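Local coordinates for protein probable thiosulfate sulfurtransferase (Thermus thermophilus, PDB 2EG4) that probably transfers sulfur from thiosulfate to cyanide, as rhodaneses do, and carries a bound zinc ion, at residues D126-H131 with R212-S217; P159-A164 with G188-S193; E167-P172 with F201-S206. One frame throughout, in Å; residues are numbered along the deposited sequence.

Contact 1 (D126-H131 with R212-S217); sequences DEAARH and RNYLGS. With SO4 (sulfate ion), chain H.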
ATOM      1  N   ASP A 126      16.292   6.228   3.666  1.00 22.17           N
ATOM      2  CA  ASP A 126      17.072   7.453   3.514  1.00 23.76           C
ATOM      3  C   ASP A 126      16.216   8.647   3.116  1.00 24.02           C
ATOM      4  O   ASP A 126      16.424   9.775   3.596  1.00 24.14           O
ATOM      5  CB  ASP A 126      18.171   7.230   2.486  1.00 28.41           C
ATOM      6  CG  ASP A 126      19.437   6.745   3.122  1.00 36.05           C
ATOM      7  OD1 ASP A 126      20.336   7.590   3.340  1.00 41.78           O
ATOM      8  OD2 ASP A 126      19.516   5.535   3.432  1.00 36.12           O
ATOM      9  N   GLU A 127      15.239   8.409   2.247  1.00 20.92           N
ATOM     10  CA  GLU A 127      14.373   9.489   1.804  1.00 21.47           C
ATOM     11  C   GLU A 127      13.435   9.885   2.939  1.00 22.43           C
ATOM     12  O   GLU A 127      13.154  11.065   3.136  1.00 23.28           O
ATOM     13  CB  GLU A 127      13.587   9.064   0.561  1.00 20.57           C
ATOM     14  CG  GLU A 127      14.497   8.921  -0.666  1.00 23.27           C
ATOM     15  CD  GLU A 127      13.877   8.108  -1.787  1.00 25.05           C
ATOM     16  OE1 GLU A 127      12.871   7.408  -1.534  1.00 23.52           O
ATOM     17  OE2 GLU A 127      14.416   8.153  -2.908  1.00 26.89           O
ATOM     18  N   ALA A 128      12.971   8.904   3.703  1.00 20.10           N
ATOM     19  CA  ALA A 128      12.079   9.202   4.819  1.00 20.33           C
ATOM     20  C   ALA A 128      12.818  10.030   5.868  1.00 21.14           C
ATOM     21  O   ALA A 128      12.259  10.991   6.411  1.00 19.72           O
ATOM     22  CB  ALA A 128      11.555   7.909   5.444  1.00 21.29           C
ATOM     23  N   ALA A 129      14.073   9.663   6.129  1.00 21.62           N
ATOM     24  CA  ALA A 129      14.912  10.338   7.120  1.00 21.09           C
ATOM     25  C   ALA A 129      15.125  11.817   6.824  1.00 24.40           C
ATOM     26  O   ALA A 129      15.376  12.610   7.732  1.00 25.39           O
ATOM     27  CB  ALA A 129      16.260   9.656   7.188  1.00 21.25           C
ATOM     28  N   ARG A 130      15.056  12.174   5.549  1.00 22.19           N
ATOM     29  CA  ARG A 130      15.264  13.558   5.136  1.00 24.08           C
ATOM     30  C   ARG A 130      13.976  14.273   4.760  1.00 24.28           C
ATOM     31  O   ARG A 130      14.006  15.423   4.322  1.00 23.72           O
ATOM     32  CB  ARG A 130      16.235  13.585   3.954  1.00 22.72           C
ATOM     33  CG  ARG A 130      17.558  12.917   4.250  1.00 28.68           C
ATOM     34  CD  ARG A 130      18.415  12.800   3.006  1.00 31.86           C
ATOM     35  NE  ARG A 130      19.810  12.468   3.302  1.00 30.62           N
ATOM     36  CZ  ARG A 130      20.241  11.310   3.790  1.00 33.43           C
ATOM     37  NH1 ARG A 130      19.390  10.325   4.055  1.00 31.42           N
ATOM     38  NH2 ARG A 130      21.539  11.133   4.012  1.00 34.52           N
ATOM     39  N   HIS A 131      12.840  13.606   4.935  1.00 24.01           N
ATOM     40  CA  HIS A 131      11.568  14.206   4.567  1.00 23.06           C
ATOM     41  C   HIS A 131      11.128  15.250   5.593  1.00 24.25           C
ATOM     42  O   HIS A 131      11.185  15.016   6.794  1.00 25.07           O
ATOM     43  CB  HIS A 131      10.498  13.120   4.427  1.00 23.24           C
ATOM     44  CG  HIS A 131       9.333  13.529   3.587  1.00 24.17           C
ATOM     45  ND1 HIS A 131       8.467  14.540   3.951  1.00 26.37           N
ATOM     46  CD2 HIS A 131       8.891  13.067   2.392  1.00 22.84           C
ATOM     47  CE1 HIS A 131       7.543  14.679   3.017  1.00 24.69           C
ATOM     48  NE2 HIS A 131       7.775  13.797   2.062  1.00 23.89           N
ATOM     49  N   ARG A 212       3.808  10.048  -0.465  1.00 19.51           N
ATOM     50  CA  ARG A 212       4.776   9.012  -0.850  1.00 19.79           C
ATOM     51  C   ARG A 212       4.815   8.070   0.338  1.00 18.13           C
ATOM     52  O   ARG A 212       4.845   8.513   1.484  1.00 18.81           O
ATOM     53  CB  ARG A 212       6.165   9.605  -1.059  1.00 22.38           C
ATOM     54  CG  ARG A 212       6.278  10.580  -2.206  1.00 30.31           C
ATOM     55  CD  ARG A 212       7.657  11.218  -2.161  1.00 32.89           C
ATOM     56  NE  ARG A 212       8.707  10.223  -2.341  1.00 34.68           N
ATOM     57  CZ  ARG A 212      10.008  10.478  -2.229  1.00 38.99           C
ATOM     58  NH1 ARG A 212      10.424  11.703  -1.931  1.00 37.75           N
ATOM     59  NH2 ARG A 212      10.895   9.510  -2.424  1.00 39.96           N
ATOM     60  N   ASN A 213       4.851   6.769   0.059  1.00 17.94           N
ATOM     61  CA  ASN A 213       4.782   5.732   1.086  1.00 17.59           C
ATOM     62  C   ASN A 213       6.128   5.133   1.467  1.00 18.14           C
ATOM     63  O   ASN A 213       6.829   4.612   0.611  1.00 16.00           O
ATOM     64  CB  ASN A 213       3.848   4.617   0.550  1.00 18.65           C
ATOM     65  CG  ASN A 213       3.406   3.598   1.616  1.00 18.64           C
ATOM     66  OD1 ASN A 213       2.952   2.479   1.280  1.00 19.20           O
ATOM     67  ND2 ASN A 213       3.486   3.970   2.858  1.00 16.02           N
ATOM     68  N   TYR A 214       6.465   5.201   2.753  1.00 17.72           N
ATOM     69  CA  TYR A 214       7.712   4.629   3.263  1.00 18.77           C
ATOM     70  C   TYR A 214       7.383   3.168   3.503  1.00 17.68           C
ATOM     71  O   TYR A 214       7.024   2.762   4.606  1.00 20.10           O
ATOM     72  CB  TYR A 214       8.145   5.288   4.583  1.00 18.62           C
ATOM     73  CG  TYR A 214       9.372   4.635   5.205  1.00 17.86           C
ATOM     74  CD1 TYR A 214      10.269   3.905   4.426  1.00 15.12           C
ATOM     75  CD2 TYR A 214       9.610   4.719   6.572  1.00 16.76           C
ATOM     76  CE1 TYR A 214      11.369   3.258   5.010  1.00 16.50           C
ATOM     77  CE2 TYR A 214      10.695   4.096   7.158  1.00 19.94           C
ATOM     78  CZ  TYR A 214      11.571   3.356   6.366  1.00 19.88           C
ATOM     79  OH  TYR A 214      12.622   2.703   6.954  1.00 19.70           O
ATOM     80  N   LEU A 215       7.537   2.379   2.441  1.00 17.16           N
ATOM     81  CA  LEU A 215       7.205   0.964   2.490  1.00 17.63           C
ATOM     82  C   LEU A 215       7.964   0.179   3.559  1.00 18.02           C
ATOM     83  O   LEU A 215       7.370  -0.655   4.237  1.00 17.86           O
ATOM     84  CB  LEU A 215       7.408   0.365   1.099  1.00 19.35           C
ATOM     85  CG  LEU A 215       6.962  -1.074   0.895  1.00 17.89           C
ATOM     86  CD1 LEU A 215       5.485  -1.251   1.286  1.00 22.66           C
ATOM     87  CD2 LEU A 215       7.201  -1.432  -0.552  1.00 22.21           C
ATOM     88  N   GLY A 216       9.261   0.446   3.734  1.00 19.17           N
ATOM     89  CA  GLY A 216      10.014  -0.263   4.768  1.00 16.12           C
ATOM     90  C   GLY A 216       9.424  -0.006   6.135  1.00 18.88           C
ATOM     91  O   GLY A 216       9.346  -0.896   7.026  1.00 19.73           O
ATOM     92  N   SER A 217       8.994   1.237   6.314  1.00 18.19           N
ATOM     93  CA  SER A 217       8.365   1.694   7.545  1.00 17.27           C
ATOM     94  C   SER A 217       9.164   1.408   8.810  1.00 17.43           C
ATOM     95  O   SER A 217      10.378   1.201   8.755  1.00 21.28           O
ATOM     96  CB  SER A 217       6.955   1.110   7.684  1.00 17.61           C
ATOM     97  OG  SER A 217       6.007   1.916   7.000  1.00 18.41           O
TER
HETATM   98  S   SO4 H 507      20.926   8.098   6.300  1.00 74.41           S
HETATM   99  O1  SO4 H 507      21.579   6.756   6.448  1.00 72.39           O
HETATM  100  O2  SO4 H 507      20.842   8.768   7.640  1.00 72.70           O
HETATM  101  O3  SO4 H 507      21.739   8.950   5.370  1.00 72.50           O
HETATM  102  O4  SO4 H 507      19.543   7.925   5.744  1.00 71.67           O

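Contact 2 (P159-A164 with G188-S193); sequences PGSKNA and GVYCHS. With ZN (zinc ion), chain C; SO4 (sulfate ion), chain D; SO4 (sulfate ion), chain E.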
ATOM      1  N   PRO A 159      12.057  10.111  14.594  1.00 19.63           N
ATOM      2  CA  PRO A 159      12.146  11.444  15.216  1.00 20.65           C
ATOM      3  C   PRO A 159      11.615  12.542  14.309  1.00 21.67           C
ATOM      4  O   PRO A 159      11.913  12.565  13.114  1.00 22.41           O
ATOM      5  CB  PRO A 159      13.642  11.591  15.497  1.00 20.97           C
ATOM      6  CG  PRO A 159      14.116  10.135  15.654  1.00 22.40           C
ATOM      7  CD  PRO A 159      13.388   9.487  14.498  1.00 21.58           C
ATOM      8  N   GLY A 160      10.820  13.448  14.879  1.00 20.89           N
ATOM      9  CA  GLY A 160      10.284  14.554  14.103  1.00 22.60           C
ATOM     10  C   GLY A 160       8.971  14.293  13.384  1.00 20.16           C
ATOM     11  O   GLY A 160       8.359  15.209  12.843  1.00 23.82           O
ATOM     12  N   SER A 161       8.521  13.041  13.369  1.00 21.67           N
ATOM     13  CA  SER A 161       7.272  12.720  12.687  1.00 18.64           C
ATOM     14  C   SER A 161       6.047  13.200  13.468  1.00 21.57           C
ATOM     15  O   SER A 161       6.117  13.428  14.676  1.00 22.36           O
ATOM     16  CB  SER A 161       7.165  11.207  12.484  1.00 21.08           C
ATOM     17  OG  SER A 161       7.160  10.565  13.738  1.00 21.27           O
ATOM     18  N   LYS A 162       4.926  13.335  12.771  1.00 20.20           N
ATOM     19  CA  LYS A 162       3.688  13.768  13.416  1.00 24.81           C
ATOM     20  C   LYS A 162       2.683  12.638  13.317  1.00 27.17           C
ATOM     21  O   LYS A 162       2.618  11.950  12.302  1.00 24.51           O
ATOM     22  CB  LYS A 162       3.145  15.017  12.724  1.00 29.76           C
ATOM     23  CG  LYS A 162       4.167  16.152  12.621  1.00 34.02           C
ATOM     24  CD  LYS A 162       4.703  16.555  13.988  1.00 37.65           C
ATOM     25  CE  LYS A 162       5.705  17.705  13.868  1.00 40.94           C
ATOM     26  NZ  LYS A 162       6.322  18.056  15.182  1.00 43.07           N
ATOM     27  N   ASN A 163       1.895  12.454  14.371  1.00 26.15           N
ATOM     28  CA  ASN A 163       0.909  11.380  14.401  1.00 27.47           C
ATOM     29  C   ASN A 163      -0.396  11.786  13.704  1.00 27.49           C
ATOM     30  O   ASN A 163      -0.988  12.826  14.006  1.00 27.25           O
ATOM     31  CB  ASN A 163       0.656  10.994  15.863  1.00 25.50           C
ATOM     32  CG  ASN A 163      -0.174   9.722  16.028  1.00 30.63           C
ATOM     33  OD1 ASN A 163      -0.778   9.506  17.089  1.00 27.18           O
ATOM     34  ND2 ASN A 163      -0.190   8.867  15.005  1.00 26.16           N
ATOM     35  N   ALA A 164      -0.816  10.978  12.734  1.00 23.07           N
ATOM     36  CA  ALA A 164      -2.062  11.200  12.009  1.00 24.37           C
ATOM     37  C   ALA A 164      -2.661   9.796  11.861  1.00 25.50           C
ATOM     38  O   ALA A 164      -2.537   9.157  10.810  1.00 24.40           O
ATOM     39  CB  ALA A 164      -1.803  11.834  10.631  1.00 26.07           C
ATOM     40  N   GLY A 188       4.950  12.491   3.455  1.00 19.67           N
ATOM     41  CA  GLY A 188       5.404  11.115   3.513  1.00 21.80           C
ATOM     42  C   GLY A 188       4.533  10.442   4.556  1.00 21.43           C
ATOM     43  O   GLY A 188       4.057  11.089   5.492  1.00 21.84           O
ATOM     44  N   VAL A 189       4.267   9.155   4.370  1.00 20.38           N
ATOM     45  CA  VAL A 189       3.465   8.432   5.334  1.00 17.26           C
ATOM     46  C   VAL A 189       4.130   7.108   5.646  1.00 18.50           C
ATOM     47  O   VAL A 189       4.751   6.507   4.774  1.00 16.68           O
ATOM     48  CB  VAL A 189       2.030   8.148   4.809  1.00 18.57           C
ATOM     49  CG1 VAL A 189       1.203   9.440   4.811  1.00 21.75           C
ATOM     50  CG2 VAL A 189       2.074   7.585   3.418  1.00 16.91           C
ATOM     51  N   TYR A 190       4.023   6.662   6.892  1.00 18.25           N
ATOM     52  CA  TYR A 190       4.619   5.380   7.258  1.00 18.09           C
ATOM     53  C   TYR A 190       3.887   4.748   8.433  1.00 19.40           C
ATOM     54  O   TYR A 190       3.040   5.378   9.079  1.00 18.48           O
ATOM     55  CB  TYR A 190       6.107   5.565   7.617  1.00 15.85           C
ATOM     56  CG  TYR A 190       6.348   6.100   9.015  1.00 19.06           C
ATOM     57  CD1 TYR A 190       6.472   5.235  10.095  1.00 16.70           C
ATOM     58  CD2 TYR A 190       6.479   7.468   9.244  1.00 18.90           C
ATOM     59  CE1 TYR A 190       6.732   5.701  11.377  1.00 20.61           C
ATOM     60  CE2 TYR A 190       6.742   7.958  10.540  1.00 19.54           C
ATOM     61  CZ  TYR A 190       6.870   7.069  11.594  1.00 18.37           C
ATOM     62  OH  TYR A 190       7.145   7.494  12.874  1.00 20.57           O
ATOM     63  N   CYS A 191       4.187   3.477   8.681  1.00 20.09           N
ATOM     64  CA  CYS A 191       3.612   2.751   9.812  1.00 20.95           C
ATOM     65  C   CYS A 191       4.535   1.586  10.152  1.00 21.03           C
ATOM     66  O   CYS A 191       5.732   1.810  10.260  1.00 20.67           O
ATOM     67  CB  CYS A 191       2.189   2.291   9.508  1.00 21.40           C
ATOM     68  SG  CYS A 191       1.987   1.370   7.985  1.00 25.11           S
ATOM     69  N   HIS A 192       4.018   0.356  10.312  1.00 19.78           N
ATOM     70  CA  HIS A 192       4.893  -0.770  10.639  1.00 21.61           C
ATOM     71  C   HIS A 192       5.529  -1.379   9.396  1.00 21.32           C
ATOM     72  O   HIS A 192       6.743  -1.533   9.325  1.00 19.74           O
ATOM     73  CB  HIS A 192       4.141  -1.863  11.396  1.00 23.61           C
ATOM     74  CG  HIS A 192       4.994  -3.049  11.725  1.00 23.56           C
ATOM     75  ND1 HIS A 192       4.679  -4.327  11.312  1.00 23.59           N
ATOM     76  CD2 HIS A 192       6.177  -3.145  12.378  1.00 23.91           C
ATOM     77  CE1 HIS A 192       5.630  -5.158  11.695  1.00 25.10           C
ATOM     78  NE2 HIS A 192       6.551  -4.468  12.341  1.00 26.53           N
ATOM     79  N   SER A 193       4.714  -1.730   8.401  1.00 17.96           N
ATOM     80  CA  SER A 193       5.291  -2.293   7.202  1.00 20.54           C
ATOM     81  C   SER A 193       4.629  -1.730   5.960  1.00 18.28           C
ATOM     82  O   SER A 193       4.550  -2.395   4.930  1.00 19.38           O
ATOM     83  CB  SER A 193       5.229  -3.830   7.199  1.00 19.61           C
ATOM     84  OG  SER A 193       3.886  -4.317   7.224  1.00 22.13           O
TER
HETATM   85 ZN    ZN C 301       8.272  -5.388  13.107  1.00 24.10          ZN
HETATM   86  S   SO4 D 501       0.949  -1.694   9.308  0.69 23.25           S
HETATM   87  O1  SO4 D 501       0.723  -2.994  10.021  0.69 26.90           O
HETATM   88  O2  SO4 D 501       1.483  -0.691  10.286  0.69 23.18           O
HETATM   89  O3  SO4 D 501       1.934  -1.895   8.194  0.69 17.53           O
HETATM   90  O4  SO4 D 501      -0.350  -1.198   8.744  0.69 23.51           O
HETATM   91  S   SO4 E 504      10.184  13.998  18.432  1.00 35.79           S
HETATM   92  O1  SO4 E 504      10.653  13.492  19.763  1.00 37.77           O
HETATM   93  O2  SO4 E 504       9.011  14.914  18.614  1.00 40.62           O
HETATM   94  O3  SO4 E 504      11.304  14.746  17.771  1.00 44.10           O
HETATM   95  O4  SO4 E 504       9.775  12.844  17.566  1.00 38.39           O

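Contact 3 (E167-P172 with F201-S206); sequences ELFLSP and FFVLRS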
ATOM      1  N   GLU A 167      -7.467   6.199  11.145  1.00 29.63           N
ATOM      2  CA  GLU A 167      -8.886   6.534  11.268  1.00 30.99           C
ATOM      3  C   GLU A 167      -9.255   7.871  10.630  1.00 30.74           C
ATOM      4  O   GLU A 167     -10.268   7.978   9.934  1.00 31.30           O
ATOM      5  CB  GLU A 167      -9.280   6.538  12.746  1.00 33.31           C
ATOM      6  CG  GLU A 167      -9.271   5.164  13.418  1.00 40.36           C
ATOM      7  CD  GLU A 167      -7.943   4.420  13.300  1.00 42.83           C
ATOM      8  OE1 GLU A 167      -6.887   4.992  13.655  1.00 38.94           O
ATOM      9  OE2 GLU A 167      -7.965   3.245  12.860  1.00 45.82           O
ATOM     10  N   LEU A 168      -8.431   8.885  10.861  1.00 29.24           N
ATOM     11  CA  LEU A 168      -8.676  10.215  10.308  1.00 30.74           C
ATOM     12  C   LEU A 168      -8.858  10.212   8.790  1.00 31.78           C
ATOM     13  O   LEU A 168      -9.648  10.983   8.247  1.00 32.94           O
ATOM     14  CB  LEU A 168      -7.506  11.149  10.646  1.00 33.59           C
ATOM     15  CG  LEU A 168      -7.180  11.419  12.109  1.00 35.77           C
ATOM     16  CD1 LEU A 168      -5.866  12.205  12.212  1.00 34.67           C
ATOM     17  CD2 LEU A 168      -8.335  12.202  12.739  1.00 37.02           C
ATOM     18  N   PHE A 169      -8.117   9.348   8.106  1.00 31.62           N
ATOM     19  CA  PHE A 169      -8.178   9.285   6.654  1.00 31.98           C
ATOM     20  C   PHE A 169      -9.477   8.704   6.118  1.00 33.87           C
ATOM     21  O   PHE A 169      -9.757   8.806   4.924  1.00 33.91           O
ATOM     22  CB  PHE A 169      -6.971   8.496   6.132  1.00 31.06           C
ATOM     23  CG  PHE A 169      -5.666   9.195   6.369  1.00 26.48           C
ATOM     24  CD1 PHE A 169      -5.166  10.087   5.424  1.00 27.16           C
ATOM     25  CD2 PHE A 169      -4.979   9.027   7.569  1.00 25.89           C
ATOM     26  CE1 PHE A 169      -3.998  10.811   5.674  1.00 27.89           C
ATOM     27  CE2 PHE A 169      -3.815   9.738   7.826  1.00 22.69           C
ATOM     28  CZ  PHE A 169      -3.326  10.634   6.874  1.00 23.77           C
ATOM     29  N   LEU A 170     -10.273   8.112   7.002  1.00 33.72           N
ATOM     30  CA  LEU A 170     -11.541   7.513   6.595  1.00 36.87           C
ATOM     31  C   LEU A 170     -12.659   8.549   6.500  1.00 38.47           C
ATOM     32  O   LEU A 170     -13.776   8.240   6.088  1.00 35.98           O
ATOM     33  CB  LEU A 170     -11.918   6.398   7.567  1.00 34.87           C
ATOM     34  CG  LEU A 170     -10.800   5.371   7.767  1.00 37.64           C
ATOM     35  CD1 LEU A 170     -11.275   4.303   8.724  1.00 38.61           C
ATOM     36  CD2 LEU A 170     -10.386   4.747   6.427  1.00 37.16           C
ATOM     37  N   SER A 171     -12.349   9.778   6.892  1.00 38.49           N
ATOM     38  CA  SER A 171     -13.297  10.871   6.820  1.00 42.36           C
ATOM     39  C   SER A 171     -12.635  11.952   5.979  1.00 43.24           C
ATOM     40  O   SER A 171     -12.201  12.983   6.494  1.00 43.00           O
ATOM     41  CB  SER A 171     -13.618  11.391   8.221  1.00 44.90           C
ATOM     42  OG  SER A 171     -14.316  10.404   8.960  1.00 46.65           O
ATOM     43  N   PRO A 172     -12.552  11.718   4.660  1.00 44.77           N
ATOM     44  CA  PRO A 172     -11.950  12.604   3.658  1.00 46.33           C
ATOM     45  C   PRO A 172     -12.466  14.041   3.587  1.00 48.57           C
ATOM     46  O   PRO A 172     -11.691  14.962   3.314  1.00 48.62           O
ATOM     47  CB  PRO A 172     -12.171  11.844   2.350  1.00 45.61           C
ATOM     48  CG  PRO A 172     -13.416  11.072   2.617  1.00 45.69           C
ATOM     49  CD  PRO A 172     -13.165  10.551   4.004  1.00 44.64           C
ATOM     50  N   PHE A 201      -1.896   6.856   1.769  1.00 17.93           N
ATOM     51  CA  PHE A 201      -1.276   7.216   0.502  1.00 19.82           C
ATOM     52  C   PHE A 201      -2.371   7.433  -0.537  1.00 23.14           C
ATOM     53  O   PHE A 201      -2.447   8.497  -1.145  1.00 23.74           O
ATOM     54  CB  PHE A 201      -0.310   6.095   0.057  1.00 16.70           C
ATOM     55  CG  PHE A 201       0.192   6.223  -1.366  1.00 22.94           C
ATOM     56  CD1 PHE A 201       1.329   6.967  -1.663  1.00 19.70           C
ATOM     57  CD2 PHE A 201      -0.455   5.558  -2.399  1.00 19.35           C
ATOM     58  CE1 PHE A 201       1.823   7.044  -2.961  1.00 19.90           C
ATOM     59  CE2 PHE A 201       0.029   5.632  -3.721  1.00 23.44           C
ATOM     60  CZ  PHE A 201       1.174   6.379  -3.996  1.00 24.53           C
ATOM     61  N   PHE A 202      -3.233   6.435  -0.735  1.00 21.64           N
ATOM     62  CA  PHE A 202      -4.308   6.572  -1.716  1.00 22.51           C
ATOM     63  C   PHE A 202      -5.343   7.647  -1.397  1.00 22.09           C
ATOM     64  O   PHE A 202      -5.828   8.327  -2.311  1.00 23.27           O
ATOM     65  CB  PHE A 202      -4.998   5.222  -1.935  1.00 19.47           C
ATOM     66  CG  PHE A 202      -4.180   4.278  -2.739  1.00 17.55           C
ATOM     67  CD1 PHE A 202      -3.905   4.557  -4.078  1.00 22.33           C
ATOM     68  CD2 PHE A 202      -3.633   3.138  -2.157  1.00 23.36           C
ATOM     69  CE1 PHE A 202      -3.095   3.720  -4.826  1.00 23.56           C
ATOM     70  CE2 PHE A 202      -2.821   2.293  -2.894  1.00 17.94           C
ATOM     71  CZ  PHE A 202      -2.547   2.581  -4.234  1.00 24.18           C
ATOM     72  N   VAL A 203      -5.675   7.808  -0.123  1.00 20.86           N
ATOM     73  CA  VAL A 203      -6.642   8.822   0.272  1.00 21.98           C
ATOM     74  C   VAL A 203      -6.069  10.200  -0.020  1.00 23.65           C
ATOM     75  O   VAL A 203      -6.718  11.032  -0.667  1.00 25.98           O
ATOM     76  CB  VAL A 203      -6.965   8.754   1.781  1.00 20.75           C
ATOM     77  CG1 VAL A 203      -7.822   9.975   2.195  1.00 20.65           C
ATOM     78  CG2 VAL A 203      -7.708   7.463   2.091  1.00 23.21           C
ATOM     79  N   LEU A 204      -4.844  10.437   0.449  1.00 23.29           N
ATOM     80  CA  LEU A 204      -4.213  11.732   0.243  1.00 22.88           C
ATOM     81  C   LEU A 204      -4.065  12.052  -1.240  1.00 25.70           C
ATOM     82  O   LEU A 204      -4.319  13.182  -1.662  1.00 26.09           O
ATOM     83  CB  LEU A 204      -2.844  11.782   0.932  1.00 21.56           C
ATOM     84  CG  LEU A 204      -2.871  11.872   2.459  1.00 22.77           C
ATOM     85  CD1 LEU A 204      -1.464  11.810   3.022  1.00 27.14           C
ATOM     86  CD2 LEU A 204      -3.537  13.185   2.880  1.00 24.80           C
ATOM     87  N   ARG A 205      -3.644  11.068  -2.030  1.00 24.08           N
ATOM     88  CA  ARG A 205      -3.472  11.280  -3.461  1.00 27.35           C
ATOM     89  C   ARG A 205      -4.790  11.676  -4.113  1.00 28.98           C
ATOM     90  O   ARG A 205      -4.817  12.535  -5.008  1.00 28.60           O
ATOM     91  CB  ARG A 205      -2.895  10.018  -4.126  1.00 30.02           C
ATOM     92  CG  ARG A 205      -1.409   9.831  -3.827  1.00 31.23           C
ATOM     93  CD  ARG A 205      -0.560   9.870  -5.080  1.00 37.63           C
ATOM     94  NE  ARG A 205       0.848  10.122  -4.774  1.00 39.79           N
ATOM     95  CZ  ARG A 205       1.802  10.250  -5.689  1.00 40.67           C
ATOM     96  NH1 ARG A 205       1.504  10.147  -6.985  1.00 40.65           N
ATOM     97  NH2 ARG A 205       3.055  10.479  -5.315  1.00 40.63           N
ATOM     98  N   SER A 206      -5.885  11.076  -3.659  1.00 28.12           N
ATOM     99  CA  SER A 206      -7.186  11.401  -4.229  1.00 31.86           C
ATOM    100  C   SER A 206      -7.590  12.828  -3.866  1.00 34.32           C
ATOM    101  O   SER A 206      -8.447  13.415  -4.530  1.00 36.67           O
ATOM    102  CB  SER A 206      -8.262  10.431  -3.745  1.00 30.45           C
ATOM    103  OG  SER A 206      -8.638  10.690  -2.402  1.00 32.85           O
TER

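Contact 1 (D126-H131 with R212-S217)
A128 of helix 125-129 and Y214, in the segment that leaves strand 210-213, bring their backbones nearest, with CA atoms 6.5 Å apart. The methyl group of A128 sits over one face of the Y214 ring, CB lying 4.1 Å from the ring centroid and 19° off its normal, a CH-pi contact. Alanine suits this place because its short side chain lets helix and ring come close. Against the opposite face of the ring lies the backbone of the turn that follows, S217 N 3.2 Å above the plane of Y214. The ring is thus sandwiched, and its hydroxyl is tethered to E220. Y214 is the centre of an inverse gamma turn, and S217 OG donates to Y214 O at 2.7 Å, almost in line with the carbonyl bond. In this rhodanese-like domain strand 210-213 is an outermost strand of the parallel sheet, so the helix packs beside the sheet's border. Two residues before Y214, R212 bends at chi3 (63°) and presents its guanidinium edge to E127: NH2 is 3.0 Å from OE1 of E127 in a salt bridge, the two side chains crossing at about a right angle. The planes stand 67° apart, so this is a single-atom grip, not a flat bidentate pair. E127 OE1 also takes the N-H of T124, which precedes helix 125-129, while OE2 forms a salt bridge with R119; R212 NH2 additionally bonds L122 O. With an alanine here in place of E127, R212 and R119 would probably lose the carboxylate they share, and T124 N its acceptor. On the far side of the helix R130 NH2 holds O3 of a sulfate (chain H), probably from the crystallisation liquor, at 2.6 Å.

Contact 2 (P159-A164 with G188-S193)
The Y190 ring meets S161 edge-on, with S161 CB in the plane of the ring and 3.8 Å from Y190 CE2. Both residues are buried in the parallel sheet region of a rhodanese-like domain: Y190 ends strand 186-190, S161 precedes strand 162-163, and strand 134-136 runs between those two in the sheet. A long side chain is needed to span that gap, and tyrosine supplies both the reach and a polar tip. Its OH donates to S161 OG at 3.2 Å, and the same two oxygens are satisfied by one backbone residue, since OH also bonds I158 N and OG bonds I158 O. In the serine, chi1 of 61° turns OG to the Y190 hydroxyl, while the backbone of S161 sets CB at the ring edge. Just before it, G160 has a positive phi of 88°, which favours glycine, and its N holds a sulfate oxygen, O4 of chain E, at 2.9 Å.

Beyond Y190 the chain turns into the loop where rhodaneses keep their sulfur-carrying cysteine, a position consistent with C191. A sulfate, chain D, probably from the crystallisation liquor like that of chain E, rests here and at most marks a loop suited to an anion: H192 N gives a bond to its O2 at 2.7 Å and S193 N one to its O3 at 2.8 Å, with A195 N and R196 completing the grip. The imidazole of H192 turns elsewhere, to the zinc ion shared with C151, C152 and H219, which its NE2 binds at 2.1 Å.

Contact 3 (E167-P172 with F201-S206)
F169 drives the edge of its ring against V203 and L204 of helix 195-206, and there the contact is tight. CE1 of F169 does most of the touching: it sits 3.6 Å from L204 CG and about as near to both methyl carbons of that leucine, so that the branch of L204 straddles one ring corner, with CD2 in the ring plane. With CG anti to the carbonyl carbon (chi1 -73°), the leucine carries this fork to the phenyl edge. V203 takes the neighbouring flank. Its CG1 lies 4.2 Å from F169 CD1, and also meets the F169 backbone, where O is 3.5 Å from V203 CG1; the CA atoms of F169 and V203 come within 6.6 Å. A beta-branched valine suits the place because CG1 and CG2 both lie against the F169 carbonyl O. F169 also packs on L175 and L179 of helix 175-179, and on V137 and A164.

Toward P172 the fit slackens. P172 CB stays 4.7 Å from V203 CG1, and L170 and S171 are exposed, their CB atoms directed away from the helix segment. The turn nevertheless keeps its shape through L170 N, bonded to E167 O at 2.9 Å, and in the helix segment S206 OG donates to V203 O at 2.6 Å. Such packing of a connecting loop on a helix belongs to the alpha/beta architecture of the rhodanese domain, in which helix 195-206 is the crossover of a beta-alpha-beta unit joining parallel strands 186-190 and 210-213.

How the contacts relate
From the N terminus, the chain passes through 126-131, 159-164 and 167-172 before their partners arrive at 188-193, 201-206 and 212-217. Contact 1 closes the longest loop, and both other contacts lie within it. Contacts 2 and 3 cross: the loop of contact 2 closes at 188-193, after contact 3 has opened at 167-172 and before that closes at 201-206. Strands 186-190 and 210-213 are sheet neighbours, and V189 O and Y214 N probably pair between contacts 2 and 1. Packing of V189 on L204, and of F201 on R212, joins contact 3 to the others, so sheet, crossover helix and connecting loops form one domain.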